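BDI_3064 protein (Parabacteroides distasonis ATCC 8503, PDB 5Z06) cleaves linear beta-1,2-glucans and beta-1,2-glucooligosaccharides of four or more glucose units from the non-reducing end, releasing sophorose. Local coordinates at residues N52-T57 against D175-L180; M89-R94 against N122-T127; A101-A106 against Y170-D175; Q116-R121 against V135-E140. One frame throughout, in Å; residues are numbered along the deposited sequence.

Interaction 1. Residues N52-T57 against D175-L180; sequences NSLELT and DDIELL. With CA (calcium ion), chain C.
D175 and N52 meet through a calcium ion at one side of a beta sandwich, where strands 53-59 and 169-180 run antiparallel as neighbours. The D175 carboxylate takes the ion with both oxygens, OD1 at 2.5 Å and OD2 at 2.6 Å from the calcium. N52 contributes its backbone carbonyl, with N52 O 2.4 Å from the metal, while its side chain starts out away from D175. N52 O lies 3.3 Å from each D175 carboxylate oxygen without a hydrogen bond between them, a closeness that the shared calcium accounts for. E12, N13 and T49 complete the protein part of the site. With CG of D175 anti to the backbone N (chi1 -154°), the carboxylate extends toward the ion and D175 CB lies alongside S53 CB, 3.8 Å away. Next to this pair, L54 is joined to L174 by backbone bonds. S53 OG turns to V46 O. Beyond the polar end the contact becomes apolar: L54 and I177 reach each other through their CD1 methyls at 4.3 Å. D176, with a positive phi of 51°, bends the strand just past the metal, and its N donates to D175 OD1 over 2.9 Å, from above the carboxylate plane.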
# COMPACT_ATOMS: atom_id res chain seq x y z
N ASN A 52 -0.97 -5.29 -20.99
CA ASN A 52 -2.25 -5.76 -21.43
C ASN A 52 -3.19 -4.64 -21.78
O ASN A 52 -2.92 -3.45 -21.58
CB ASN A 52 -2.83 -6.71 -20.37
CG ASN A 52 -2.90 -6.09 -19.00
OD1 ASN A 52 -3.44 -5.01 -18.84
ND2 ASN A 52 -2.37 -6.78 -18.01
N SER A 53 -4.31 -5.06 -22.34
CA SER A 53 -5.38 -4.16 -22.68
C SER A 53 -6.67 -4.85 -22.29
O SER A 53 -6.66 -6.01 -21.89
CB SER A 53 -5.35 -3.89 -24.17
OG SER A 53 -5.52 -5.09 -24.90
N LEU A 54 -7.76 -4.11 -22.43
CA LEU A 54 -9.07 -4.64 -22.16
C LEU A 54 -9.68 -5.12 -23.46
O LEU A 54 -9.61 -4.43 -24.49
CB LEU A 54 -9.95 -3.59 -21.52
CG LEU A 54 -9.51 -3.16 -20.12
CD1 LEU A 54 -10.38 -2.02 -19.64
CD2 LEU A 54 -9.64 -4.32 -19.16
N GLU A 55 -10.29 -6.30 -23.39
CA GLU A 55 -10.91 -6.90 -24.53
C GLU A 55 -12.36 -6.53 -24.50
O GLU A 55 -13.05 -6.76 -23.52
CB GLU A 55 -10.77 -8.41 -24.52
CG GLU A 55 -11.11 -9.03 -25.86
CD GLU A 55 -11.40 -10.51 -25.80
OE1 GLU A 55 -10.93 -11.16 -24.85
OE2 GLU A 55 -12.11 -11.02 -26.70
N LEU A 56 -12.83 -5.96 -25.60
CA LEU A 56 -14.22 -5.63 -25.73
C LEU A 56 -14.76 -6.44 -26.90
O LEU A 56 -14.68 -6.01 -28.05
CB LEU A 56 -14.37 -4.11 -25.91
CG LEU A 56 -15.81 -3.64 -25.72
CD1 LEU A 56 -16.13 -3.53 -24.24
CD2 LEU A 56 -16.05 -2.31 -26.41
N THR A 57 -15.28 -7.62 -26.60
CA THR A 57 -15.81 -8.52 -27.62
C THR A 57 -17.29 -8.60 -27.40
O THR A 57 -17.75 -8.95 -26.30
CB THR A 57 -15.14 -9.90 -27.61
OG1 THR A 57 -13.80 -9.74 -28.08
CG2 THR A 57 -15.86 -10.91 -28.51
N ASP A 175 -7.10 0.26 -24.55
CA ASP A 175 -5.99 0.47 -23.67
C ASP A 175 -5.84 1.97 -23.39
O ASP A 175 -6.35 2.82 -24.13
CB ASP A 175 -4.73 -0.10 -24.32
CG ASP A 175 -3.69 -0.50 -23.32
OD1 ASP A 175 -3.95 -0.39 -22.11
OD2 ASP A 175 -2.59 -0.93 -23.72
N ASP A 176 -5.14 2.28 -22.31
CA ASP A 176 -4.76 3.64 -21.97
C ASP A 176 -5.91 4.63 -21.99
O ASP A 176 -5.84 5.70 -22.60
CB ASP A 176 -3.61 4.05 -22.85
CG ASP A 176 -2.51 3.05 -22.78
OD1 ASP A 176 -2.12 2.70 -21.65
OD2 ASP A 176 -2.08 2.57 -23.84
N ILE A 177 -6.96 4.22 -21.29
CA ILE A 177 -8.17 4.99 -21.15
C ILE A 177 -7.91 5.93 -20.01
O ILE A 177 -7.70 5.52 -18.86
CB ILE A 177 -9.37 4.11 -20.81
CG1 ILE A 177 -9.46 2.94 -21.80
CG2 ILE A 177 -10.63 4.95 -20.83
CD1 ILE A 177 -10.49 1.91 -21.46
N GLU A 178 -7.87 7.21 -20.34
CA GLU A 178 -7.46 8.22 -19.39
C GLU A 178 -7.93 9.61 -19.80
O GLU A 178 -8.19 9.88 -21.00
CB GLU A 178 -5.93 8.23 -19.27
CG GLU A 178 -5.20 8.51 -20.57
CD GLU A 178 -3.70 8.32 -20.46
OE1 GLU A 178 -3.16 8.24 -19.33
OE2 GLU A 178 -3.06 8.27 -21.52
N LEU A 179 -8.03 10.47 -18.80
CA LEU A 179 -8.27 11.87 -19.01
C LEU A 179 -6.92 12.56 -19.13
O LEU A 179 -6.03 12.30 -18.32
CB LEU A 179 -9.08 12.45 -17.87
CG LEU A 179 -10.43 11.81 -17.60
CD1 LEU A 179 -11.19 12.61 -16.57
CD2 LEU A 179 -11.25 11.67 -18.87
N LEU A 180 -6.78 13.41 -20.14
CA LEU A 180 -5.55 14.15 -20.41
C LEU A 180 -5.89 15.62 -20.58
O LEU A 180 -7.03 15.95 -20.92
CB LEU A 180 -4.88 13.66 -21.68
CG LEU A 180 -4.27 12.27 -21.66
CD1 LEU A 180 -3.79 11.87 -23.05
CD2 LEU A 180 -3.10 12.21 -20.69
CA CA C . -1.84 -1.36 -21.27

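Interaction 2. Residues M89-R94 against N122-T127; sequences MQVRLR and NYLKDT
V91 and L93, alternate residues of strand 86-93, present their side chains to the loop 122-127, which packs over this strand of a beta sandwich. The first shell is small and almost wholly apolar. V91 meets L124 through one methyl on each side, CG1 of the valine lying 4.2 Å from CD2 of the leucine, and the two side chains approach at a slant. V91 CG1 is anti to the backbone N (chi1 -173°), which turns that branch toward the loop. The second pair of the shell is L93 with T127.

Further out, L124 also touches L102 and H133 of strand 132-138, while L93 touches I172 of the adjacent strand 169-180. Backbone bonds from V91 to H133 and from L93 to G130 tie strand 86-93 to the chain returning from the loop. The loop has ties of its own: D126 OD2 forms a salt bridge with R128 NE, Y123 OH bonds to D141, and N122 CB sits 3.9 Å above one face of the Y123 ring, toward its rim. L93 makes its contact with the loop through a single methyl, CD2, which comes to 3.5 Å from T127 O and 4.1 Å from T127 CB.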
# COMPACT_ATOMS: atom_id res chain seq x y z
N MET A 89 -8.00 7.41 -25.40
CA MET A 89 -7.85 5.96 -25.37
C MET A 89 -6.96 5.51 -26.52
O MET A 89 -6.68 6.27 -27.45
CB MET A 89 -9.18 5.26 -25.55
CG MET A 89 -10.37 5.99 -24.98
SD MET A 89 -11.79 4.91 -25.05
CE MET A 89 -12.16 4.96 -26.79
N GLN A 90 -6.57 4.25 -26.44
CA GLN A 90 -5.96 3.57 -27.56
C GLN A 90 -6.97 2.48 -27.91
O GLN A 90 -7.42 1.75 -27.02
CB GLN A 90 -4.62 2.98 -27.15
CG GLN A 90 -3.55 4.02 -26.91
CD GLN A 90 -2.91 4.56 -28.17
OE1 GLN A 90 -3.17 4.09 -29.28
NE2 GLN A 90 -2.05 5.55 -28.00
N VAL A 91 -7.34 2.41 -29.19
CA VAL A 91 -8.39 1.52 -29.67
C VAL A 91 -7.81 0.70 -30.81
O VAL A 91 -7.18 1.23 -31.72
CB VAL A 91 -9.63 2.29 -30.14
CG1 VAL A 91 -10.79 1.35 -30.47
CG2 VAL A 91 -10.08 3.25 -29.06
N ARG A 92 -8.00 -0.61 -30.74
CA ARG A 92 -7.51 -1.50 -31.76
C ARG A 92 -8.66 -2.42 -32.15
O ARG A 92 -9.36 -2.96 -31.30
CB ARG A 92 -6.35 -2.30 -31.23
CG ARG A 92 -5.73 -3.28 -32.21
CD ARG A 92 -4.94 -4.31 -31.45
NE ARG A 92 -4.28 -5.27 -32.32
CZ ARG A 92 -3.02 -5.19 -32.75
NH1 ARG A 92 -2.25 -4.16 -32.42
NH2 ARG A 92 -2.54 -6.16 -33.51
N LEU A 93 -8.84 -2.57 -33.46
CA LEU A 93 -9.90 -3.41 -33.98
C LEU A 93 -9.25 -4.70 -34.42
O LEU A 93 -8.21 -4.69 -35.09
CB LEU A 93 -10.58 -2.72 -35.14
CG LEU A 93 -11.62 -1.68 -34.77
CD1 LEU A 93 -11.13 -0.61 -33.80
CD2 LEU A 93 -12.07 -1.04 -36.07
N ARG A 94 -9.81 -5.82 -34.00
CA ARG A 94 -9.27 -7.10 -34.42
C ARG A 94 -9.51 -7.32 -35.92
O ARG A 94 -8.61 -7.79 -36.60
CB ARG A 94 -9.88 -8.23 -33.62
CG ARG A 94 -9.12 -9.52 -33.75
CD ARG A 94 -9.70 -10.54 -32.79
NE ARG A 94 -8.98 -11.81 -32.89
CZ ARG A 94 -9.27 -12.79 -33.75
NH1 ARG A 94 -10.28 -12.69 -34.63
NH2 ARG A 94 -8.52 -13.88 -33.73
N ASN A 122 -16.83 8.64 -34.64
CA ASN A 122 -16.54 10.06 -34.83
C ASN A 122 -15.18 10.52 -34.37
O ASN A 122 -14.80 11.64 -34.69
CB ASN A 122 -17.60 10.90 -34.12
CG ASN A 122 -18.97 10.66 -34.69
OD1 ASN A 122 -19.10 10.27 -35.83
ND2 ASN A 122 -19.98 10.87 -33.89
N TYR A 123 -14.47 9.69 -33.61
CA TYR A 123 -13.13 10.01 -33.09
C TYR A 123 -12.07 9.04 -33.55
O TYR A 123 -10.96 9.04 -33.01
CB TYR A 123 -13.18 10.04 -31.58
CG TYR A 123 -14.27 10.92 -31.09
CD1 TYR A 123 -14.08 12.29 -31.05
CD2 TYR A 123 -15.50 10.41 -30.76
CE1 TYR A 123 -15.10 13.13 -30.63
CE2 TYR A 123 -16.53 11.23 -30.34
CZ TYR A 123 -16.32 12.59 -30.28
OH TYR A 123 -17.32 13.41 -29.85
N LEU A 124 -12.41 8.25 -34.55
CA LEU A 124 -11.54 7.23 -35.09
C LEU A 124 -11.35 7.64 -36.55
O LEU A 124 -12.22 7.43 -37.38
CB LEU A 124 -12.23 5.87 -34.95
CG LEU A 124 -11.50 4.62 -34.45
CD1 LEU A 124 -10.08 4.84 -34.00
CD2 LEU A 124 -12.32 3.99 -33.33
N LYS A 125 -10.23 8.28 -36.83
CA LYS A 125 -9.89 8.67 -38.20
C LYS A 125 -9.79 7.39 -39.02
O LYS A 125 -10.45 7.23 -40.04
CB LYS A 125 -8.54 9.42 -38.24
CG LYS A 125 -8.51 10.64 -39.16
CD LYS A 125 -7.22 10.69 -39.97
CE LYS A 125 -7.13 11.95 -40.83
NZ LYS A 125 -6.36 13.03 -40.14
N ASP A 126 -9.01 6.46 -38.49
CA ASP A 126 -8.58 5.27 -39.18
C ASP A 126 -9.16 4.05 -38.44
O ASP A 126 -8.83 3.81 -37.28
CB ASP A 126 -7.05 5.29 -39.14
CG ASP A 126 -6.42 4.16 -39.89
OD1 ASP A 126 -7.13 3.25 -40.35
OD2 ASP A 126 -5.17 4.19 -40.02
N THR A 127 -10.03 3.29 -39.11
CA THR A 127 -10.57 2.03 -38.59
C THR A 127 -9.90 0.77 -39.17
O THR A 127 -10.47 -0.32 -39.14
CB THR A 127 -12.09 1.96 -38.85
OG1 THR A 127 -12.35 2.11 -40.25
CG2 THR A 127 -12.82 3.05 -38.09

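Interaction 3. Residues A101-A106 against Y170-D175; sequences ALPNIA and YTIYLD. With CA (calcium ion), chain C.
The Y170 ring meets A101 at a slant, neither squarely on a face nor at its edge: the alanine CB is 3.4 Å from Y170 CE2 and 3.8 Å from CZ. This is close methyl-to-ring packing between the turn leading into strand 104-109 and strand 169-180 of the facing sheet in a beta sandwich. The phenol oxygen is held beyond the contact, by D166 and N168, consistent with the ring being kept in this tilt, and M97 also touches the ring side chain. The pyrrolidine ring of P103 is met by the end of I172, whose CD1 lies 3.7 Å from P103 CD and 3.8 Å from P103 CG. I172 has chi1 69°, which puts CG1 between the backbone N and the carbonyl carbon, and CG2 is left to face a different neighbour. That second branch receives L102, whose CD2 is 4.2 Å from I172 CG2. I172 is therefore gripped by both branches, one on the proline and one on the leucine, in a buried and entirely apolar contact. The residues 101-103 lead into strand 104-109 of one sheet, and 170-175 belong to strand 169-180 of the other. Around them, P103 also touches L56 and Y58 of strand 53-59 and L160 of strand 155-161, while I172 is flanked within its own sheet by L56 on strand 53-59.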
# COMPACT_ATOMS: atom_id res chain seq x y z
N ALA A 101 -20.78 0.12 -36.17
CA ALA A 101 -20.98 -1.01 -35.25
C ALA A 101 -20.12 -0.87 -33.99
O ALA A 101 -20.38 -1.54 -32.98
CB ALA A 101 -20.67 -2.32 -35.95
N LEU A 102 -19.10 -0.01 -34.06
CA LEU A 102 -18.30 0.40 -32.90
C LEU A 102 -19.19 0.93 -31.80
O LEU A 102 -20.32 1.37 -32.08
CB LEU A 102 -17.29 1.49 -33.25
CG LEU A 102 -16.13 1.13 -34.16
CD1 LEU A 102 -15.45 2.42 -34.57
CD2 LEU A 102 -15.16 0.20 -33.45
N PRO A 103 -18.69 0.89 -30.55
CA PRO A 103 -19.57 1.24 -29.44
C PRO A 103 -19.91 2.73 -29.35
O PRO A 103 -19.20 3.58 -29.89
CB PRO A 103 -18.77 0.79 -28.21
CG PRO A 103 -17.74 -0.15 -28.73
CD PRO A 103 -17.40 0.38 -30.06
N ASN A 104 -21.02 3.02 -28.71
CA ASN A 104 -21.27 4.34 -28.19
C ASN A 104 -20.58 4.42 -26.83
O ASN A 104 -20.41 3.42 -26.13
CB ASN A 104 -22.76 4.63 -28.04
CG ASN A 104 -23.49 4.66 -29.38
OD1 ASN A 104 -22.89 4.85 -30.44
ND2 ASN A 104 -24.80 4.46 -29.33
N ILE A 105 -20.17 5.63 -26.48
CA ILE A 105 -19.32 5.85 -25.34
C ILE A 105 -19.82 7.07 -24.59
O ILE A 105 -20.21 8.06 -25.20
CB ILE A 105 -17.84 6.00 -25.75
CG1 ILE A 105 -16.98 6.32 -24.53
CG2 ILE A 105 -17.63 7.05 -26.82
CD1 ILE A 105 -15.51 6.04 -24.78
N ALA A 106 -19.76 6.96 -23.28
CA ALA A 106 -20.27 7.93 -22.35
C ALA A 106 -19.42 7.86 -21.10
O ALA A 106 -18.50 7.04 -20.99
CB ALA A 106 -21.72 7.64 -22.01
N TYR A 170 -17.71 -8.58 -32.86
CA TYR A 170 -16.53 -7.76 -33.05
C TYR A 170 -15.72 -7.87 -31.79
O TYR A 170 -16.25 -8.05 -30.71
CB TYR A 170 -16.89 -6.30 -33.30
CG TYR A 170 -17.73 -6.10 -34.52
CD1 TYR A 170 -17.18 -6.22 -35.78
CD2 TYR A 170 -19.09 -5.81 -34.41
CE1 TYR A 170 -17.95 -6.05 -36.91
CE2 TYR A 170 -19.87 -5.64 -35.54
CZ TYR A 170 -19.30 -5.76 -36.78
OH TYR A 170 -20.06 -5.59 -37.91
N THR A 171 -14.41 -7.79 -31.95
CA THR A 171 -13.50 -7.71 -30.85
C THR A 171 -12.73 -6.45 -31.10
O THR A 171 -12.06 -6.31 -32.14
CB THR A 171 -12.53 -8.89 -30.83
OG1 THR A 171 -13.23 -10.05 -30.41
CG2 THR A 171 -11.39 -8.64 -29.86
N ILE A 172 -12.83 -5.52 -30.15
CA ILE A 172 -11.90 -4.40 -30.12
C ILE A 172 -11.15 -4.46 -28.79
O ILE A 172 -11.63 -5.00 -27.79
CB ILE A 172 -12.60 -3.04 -30.38
CG1 ILE A 172 -13.50 -2.65 -29.22
CG2 ILE A 172 -13.37 -3.12 -31.70
CD1 ILE A 172 -14.22 -1.33 -29.40
N TYR A 173 -9.95 -3.90 -28.80
CA TYR A 173 -9.16 -3.78 -27.62
C TYR A 173 -9.07 -2.31 -27.24
O TYR A 173 -8.92 -1.45 -28.09
CB TYR A 173 -7.79 -4.36 -27.84
CG TYR A 173 -7.85 -5.77 -28.33
CD1 TYR A 173 -7.93 -6.82 -27.43
CD2 TYR A 173 -7.84 -6.06 -29.69
CE1 TYR A 173 -7.98 -8.14 -27.88
CE2 TYR A 173 -7.88 -7.37 -30.14
CZ TYR A 173 -7.95 -8.40 -29.24
OH TYR A 173 -8.02 -9.68 -29.67
N LEU A 174 -9.19 -2.06 -25.94
CA LEU A 174 -9.12 -0.72 -25.38
C LEU A 174 -7.97 -0.72 -24.39
O LEU A 174 -7.87 -1.60 -23.53
CB LEU A 174 -10.41 -0.37 -24.67
CG LEU A 174 -11.67 -0.66 -25.47
CD1 LEU A 174 -12.87 -0.35 -24.58
CD2 LEU A 174 -11.73 0.16 -26.75
N ASP A 175 -7.10 0.26 -24.55
CA ASP A 175 -5.99 0.47 -23.67
C ASP A 175 -5.84 1.97 -23.39
O ASP A 175 -6.35 2.82 -24.13
CB ASP A 175 -4.73 -0.10 -24.32
CG ASP A 175 -3.69 -0.50 -23.32
OD1 ASP A 175 -3.95 -0.39 -22.11
OD2 ASP A 175 -2.59 -0.93 -23.72
CA CA C . -1.84 -1.36 -21.27

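Interaction 4. Residues Q116-R121 against V135-E140; sequences QYLNLR and VSIPLE
Two first torsions bring L118 and L120 onto I137 and V135. In L120 the CG is anti to the backbone N (chi1 -173°), which carries the end of the side chain nearer strand 132-138 although its CB starts out along the side of the contact. I137 holds CG2 anti to its own backbone N, and this branch is the one that receives L118. The L118 and I137 side chains slide past each other in opposite directions, and L118 CD1 stands only 3.4 Å from I137 CG2, tighter than ordinary van der Waals contact. L120 is shared more loosely: its CD1 lies 4.0 Å from V135 CG1 and 4.3 Å from I137 CD1, one methyl thus touching two residues of the facing strand. The contact lies between the two antiparallel sheets of a beta sandwich, at an edge of one of them, and is largely buried. Strand 118-119 is an edge strand of one sheet, bonded through L118 to I105, and 132-138 pairs with strand 86-93 in the other, V135 with M89 and I137 with L87. L118 also touches Y123 and D141, L120 touches M89, and I137 touches I105. All the pairs across the contact are carbon on carbon, so shape and the exclusion of water, rather than directed bonds, account for the cohesion between these two segments.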
# COMPACT_ATOMS: atom_id res chain seq x y z
N GLN A 116 -24.24 12.17 -22.08
CA GLN A 116 -24.70 11.71 -23.37
C GLN A 116 -23.66 10.75 -23.97
O GLN A 116 -22.45 10.84 -23.68
CB GLN A 116 -24.97 12.90 -24.31
CG GLN A 116 -23.70 13.63 -24.76
CD GLN A 116 -23.94 15.09 -25.16
OE1 GLN A 116 -24.47 15.87 -24.38
NE2 GLN A 116 -23.53 15.44 -26.37
N TYR A 117 -24.16 9.81 -24.77
CA TYR A 117 -23.33 8.87 -25.50
C TYR A 117 -22.91 9.44 -26.84
O TYR A 117 -23.71 10.04 -27.55
CB TYR A 117 -24.07 7.55 -25.74
CG TYR A 117 -24.06 6.65 -24.54
CD1 TYR A 117 -25.04 6.79 -23.55
CD2 TYR A 117 -23.08 5.66 -24.38
CE1 TYR A 117 -25.05 5.97 -22.44
CE2 TYR A 117 -23.07 4.83 -23.26
CZ TYR A 117 -24.06 5.00 -22.29
OH TYR A 117 -24.11 4.20 -21.18
N LEU A 118 -21.65 9.23 -27.19
CA LEU A 118 -21.10 9.64 -28.45
C LEU A 118 -20.77 8.38 -29.22
O LEU A 118 -20.43 7.37 -28.62
CB LEU A 118 -19.83 10.44 -28.22
CG LEU A 118 -20.01 11.70 -27.38
CD1 LEU A 118 -18.64 12.24 -27.01
CD2 LEU A 118 -20.84 12.74 -28.14
N ASN A 119 -20.87 8.45 -30.55
CA ASN A 119 -20.48 7.36 -31.41
C ASN A 119 -18.98 7.39 -31.46
O ASN A 119 -18.38 8.42 -31.76
CB ASN A 119 -21.04 7.53 -32.84
CG ASN A 119 -22.54 7.74 -32.88
OD1 ASN A 119 -23.03 8.71 -33.45
ND2 ASN A 119 -23.28 6.83 -32.27
N LEU A 120 -18.36 6.25 -31.19
CA LEU A 120 -16.92 6.17 -31.14
C LEU A 120 -16.27 6.35 -32.51
O LEU A 120 -15.10 6.76 -32.59
CB LEU A 120 -16.48 4.86 -30.48
CG LEU A 120 -14.99 4.64 -30.18
CD1 LEU A 120 -14.39 5.80 -29.39
CD2 LEU A 120 -14.79 3.34 -29.42
N ARG A 121 -17.03 6.05 -33.57
CA ARG A 121 -16.61 6.24 -34.97
C ARG A 121 -16.18 7.68 -35.29
O ARG A 121 -15.27 7.90 -36.11
CB ARG A 121 -17.74 5.85 -35.94
CG ARG A 121 -18.91 6.83 -36.02
CD ARG A 121 -19.96 6.42 -37.03
NE ARG A 121 -19.36 6.21 -38.35
CZ ARG A 121 -20.02 5.84 -39.44
NH1 ARG A 121 -21.33 5.65 -39.42
NH2 ARG A 121 -19.34 5.67 -40.57
N VAL A 135 -7.38 7.72 -29.82
CA VAL A 135 -8.66 8.38 -29.84
C VAL A 135 -8.63 9.46 -28.77
O VAL A 135 -8.15 9.21 -27.67
CB VAL A 135 -9.79 7.39 -29.54
CG1 VAL A 135 -11.12 8.08 -29.34
CG2 VAL A 135 -9.88 6.38 -30.67
N SER A 136 -9.11 10.66 -29.11
CA SER A 136 -9.30 11.76 -28.16
C SER A 136 -10.71 12.25 -28.30
O SER A 136 -11.12 12.67 -29.38
CB SER A 136 -8.36 12.92 -28.42
OG SER A 136 -7.02 12.55 -28.20
N ILE A 137 -11.46 12.19 -27.22
CA ILE A 137 -12.81 12.69 -27.21
C ILE A 137 -12.73 13.90 -26.31
O ILE A 137 -12.43 13.74 -25.12
CB ILE A 137 -13.81 11.67 -26.65
CG1 ILE A 137 -13.74 10.38 -27.46
CG2 ILE A 137 -15.22 12.25 -26.66
CD1 ILE A 137 -14.35 9.18 -26.78
N PRO A 138 -12.96 15.11 -26.87
CA PRO A 138 -13.08 16.24 -26.00
C PRO A 138 -14.15 15.99 -24.97
O PRO A 138 -15.25 15.53 -25.31
CB PRO A 138 -13.49 17.38 -26.97
CG PRO A 138 -12.84 17.02 -28.25
CD PRO A 138 -12.96 15.51 -28.30
N LEU A 139 -13.85 16.29 -23.71
CA LEU A 139 -14.80 16.13 -22.64
C LEU A 139 -16.02 17.02 -22.86
O LEU A 139 -17.14 16.65 -22.53
CB LEU A 139 -14.13 16.42 -21.29
CG LEU A 139 -13.10 15.35 -20.89
CD1 LEU A 139 -12.46 15.71 -19.56
CD2 LEU A 139 -13.70 13.95 -20.78
N GLU A 140 -15.76 18.19 -23.42
CA GLU A 140 -16.77 19.06 -24.05
C GLU A 140 -17.90 18.28 -24.77
O GLU A 140 -19.08 18.50 -24.50
CB GLU A 140 -16.03 19.95 -25.04
CG GLU A 140 -16.64 21.29 -25.34
CD GLU A 140 -15.82 22.06 -26.37
OE1 GLU A 140 -14.70 21.61 -26.69
OE2 GLU A 140 -16.30 23.09 -26.85

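All four contacts belong to one beta sandwich, well away from the chain's centre. Strand 169-180 is common to interactions 1 and 3, which share D175 and have centres about 10 Å apart; L56 N probably bonds to I172 O over 2.7 Å between them. Strand 86-93 lines up beside it, so that Q90 N lies 2.7 Å from D175 O and ties interaction 2 to both. Interaction 4 joins the others through M89 O to V135 N at 2.9 Å and I105 O to L118 N at 2.7 Å. The calcium is bound in interaction 1 and, through the shared D175, touches interaction 3; the V91 side chain of interaction 2 is about 12 Å from it.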